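Side-chain contact in 3-oxoacyl-(acyl-carrier protein) synthase II (Thermus thermophilus, PDB 1J3N), which probably catalyses the decarboxylative condensation of malonyl-acyl-carrier protein with an acyl chain, the elongation step of bacterial fatty acid synthesis: residues Ala171-Gln176 and Val256-Ser261. Numbering follows the deposited sequence.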
loop_
_atom_site.group_PDB
_atom_site.type_symbol
_atom_site.label_atom_id
_atom_site.label_comp_id
_atom_site.label_asym_id
_atom_site.label_seq_id
_atom_site.Cartn_x
_atom_site.Cartn_y
_atom_site.Cartn_z
ATOM N N ALA A 171 5.876 7.747 6.299
ATOM C CA ALA A 171 6.141 7.670 7.738
ATOM C C ALA A 171 6.584 9.061 8.152
ATOM O O ALA A 171 6.280 9.522 9.247
ATOM C CB ALA A 171 7.251 6.652 8.036
ATOM N N LEU A 172 7.316 9.724 7.261
ATOM C CA LEU A 172 7.760 11.090 7.511
ATOM C C LEU A 172 6.529 11.925 7.830
ATOM O O LEU A 172 6.503 12.658 8.819
ATOM C CB LEU A 172 8.445 11.672 6.269
ATOM C CG LEU A 172 8.688 13.190 6.255
ATOM C CD1 LEU A 172 9.743 13.572 7.295
ATOM C CD2 LEU A 172 9.147 13.615 4.867
ATOM N N ARG A 173 5.506 11.798 6.989
ATOM C CA ARG A 173 4.262 12.553 7.158
ATOM C C ARG A 173 3.563 12.221 8.463
ATOM O O ARG A 173 3.077 13.098 9.157
ATOM C CB ARG A 173 3.311 12.278 5.992
ATOM C CG ARG A 173 3.837 12.740 4.652
ATOM C CD ARG A 173 4.281 14.203 4.676
ATOM N NE ARG A 173 4.593 14.675 3.329
ATOM C CZ ARG A 173 5.524 15.579 3.041
ATOM N NH1 ARG A 173 6.254 16.124 4.008
ATOM N NH2 ARG A 173 5.728 15.940 1.780
ATOM N N MET A 174 3.514 10.930 8.767
ATOM C CA MET A 174 2.906 10.410 9.975
ATOM C C MET A 174 3.496 11.084 11.221
ATOM O O MET A 174 2.772 11.430 12.158
ATOM C CB MET A 174 3.154 8.904 10.013
ATOM C CG MET A 174 2.226 8.078 10.867
ATOM S SD MET A 174 2.720 6.333 10.661
ATOM C CE MET A 174 1.856 5.895 9.186
ATOM N N ILE A 175 4.815 11.258 11.248
ATOM C CA ILE A 175 5.443 11.903 12.401
ATOM C C ILE A 175 5.242 13.425 12.347
ATOM O O ILE A 175 4.934 14.046 13.358
ATOM C CB ILE A 175 6.966 11.565 12.488
ATOM C CG1 ILE A 175 7.159 10.043 12.615
ATOM C CG2 ILE A 175 7.583 12.258 13.697
ATOM C CD1 ILE A 175 8.610 9.590 12.628
ATOM N N GLN A 176 5.408 14.026 11.169
ATOM C CA GLN A 176 5.221 15.476 11.029
ATOM C C GLN A 176 3.807 15.894 11.433
ATOM O O GLN A 176 3.603 16.966 12.001
ATOM C CB GLN A 176 5.454 15.926 9.584
ATOM C CG GLN A 176 6.854 15.716 9.039
ATOM C CD GLN A 176 6.982 16.216 7.609
ATOM O OE1 GLN A 176 6.167 15.876 6.750
ATOM N NE2 GLN A 176 8.008 17.024 7.346
ATOM N N VAL A 256 14.452 15.472 5.295
ATOM C CA VAL A 256 13.867 16.790 5.058
ATOM C C VAL A 256 12.871 16.924 3.899
ATOM O O VAL A 256 12.021 17.823 3.900
ATOM C CB VAL A 256 14.994 17.821 4.843
ATOM C CG1 VAL A 256 15.903 17.857 6.066
ATOM C CG2 VAL A 256 15.807 17.448 3.621
ATOM N N GLY A 257 12.965 16.054 2.903
ATOM C CA GLY A 257 12.053 16.178 1.781
ATOM C C GLY A 257 11.464 14.894 1.243
ATOM O O GLY A 257 12.102 13.842 1.270
ATOM N N PHE A 258 10.234 14.997 0.748
ATOM C CA PHE A 258 9.502 13.872 0.180
ATOM C C PHE A 258 8.763 14.383 -1.062
ATOM O O PHE A 258 7.959 15.309 -0.983
ATOM C CB PHE A 258 8.520 13.324 1.227
ATOM C CG PHE A 258 7.660 12.186 0.741
ATOM C CD1 PHE A 258 8.181 11.196 -0.090
ATOM C CD2 PHE A 258 6.334 12.078 1.161
ATOM C CE1 PHE A 258 7.387 10.106 -0.492
ATOM C CE2 PHE A 258 5.540 11.002 0.771
ATOM C CZ PHE A 258 6.067 10.015 -0.055
ATOM N N GLY A 259 9.068 13.803 -2.217
ATOM C CA GLY A 259 8.412 14.249 -3.434
ATOM C C GLY A 259 7.908 13.102 -4.277
ATOM O O GLY A 259 8.610 12.115 -4.489
ATOM N N ARG A 260 6.685 13.236 -4.767
ATOM C CA ARG A 260 6.082 12.198 -5.580
ATOM C C ARG A 260 5.382 12.733 -6.817
ATOM O O ARG A 260 4.921 13.872 -6.842
ATOM C CB ARG A 260 5.090 11.402 -4.740
ATOM C CG ARG A 260 5.751 10.479 -3.734
ATOM C CD ARG A 260 4.702 9.708 -2.972
ATOM N NE ARG A 260 3.771 10.609 -2.304
ATOM C CZ ARG A 260 2.769 10.209 -1.524
ATOM N NH1 ARG A 260 2.570 8.914 -1.317
ATOM N NH2 ARG A 260 1.974 11.106 -0.944
ATOM N N SER A 261 5.301 11.891 -7.839
ATOM C CA SER A 261 4.647 12.248 -9.078
ATOM C C SER A 261 4.297 10.959 -9.826
ATOM O O SER A 261 4.659 9.862 -9.386
ATOM C CB SER A 261 5.574 13.111 -9.935
ATOM O OG SER A 261 6.448 12.307 -10.705
HETATM O O HOH W 1 9.272 17.794 4.582
#
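Leu172 and Phe258 lie where the last turns of helix 163-176 pass over strand 253-262, the two segment axes coming within 9.9 Å and running at 126° to each other. The apolar part of the contact is narrow: Leu172 CD2 rests 3.7 Å from Phe258 CB, the side chains lying alongside each other and pointing opposite ways. With CG anti to the backbone N, the Phe258 ring extends along the helix flank, where its CD2 edge meets Arg173 NE at 3.8 Å, near the ring plane. With guanidinium and ring planes 60° apart, this is an edge contact and not a cation-pi stack; Phe258 CB instead sits off-centre over one guanidinium face. A bend at chi2 (-52°) curls the arginine chain, and its NH1 donates to Gln176 OE1 at 2.8 Å, in the carbonyl plane and on a lone pair, which helps fix the guanidinium's rotation. A water accepts from Gln176 NE2 and donates to Val256 O at 2.8 Å, so the helix end reaches the strand through solvent. At the far end of the ring, CZ lies over one face of the Arg260 guanidinium. Helix 163-176 also packs on strand 182-189 through Ala171, consistent with the central helix layer of the thiolase fold. Both arginines converge on Glu179 of the second subunit, whose carboxylate would probably balance their charge. Arginine thus packs with its flat surface while its N-H groups serve polar partners, here within the helix and across the dimer interface.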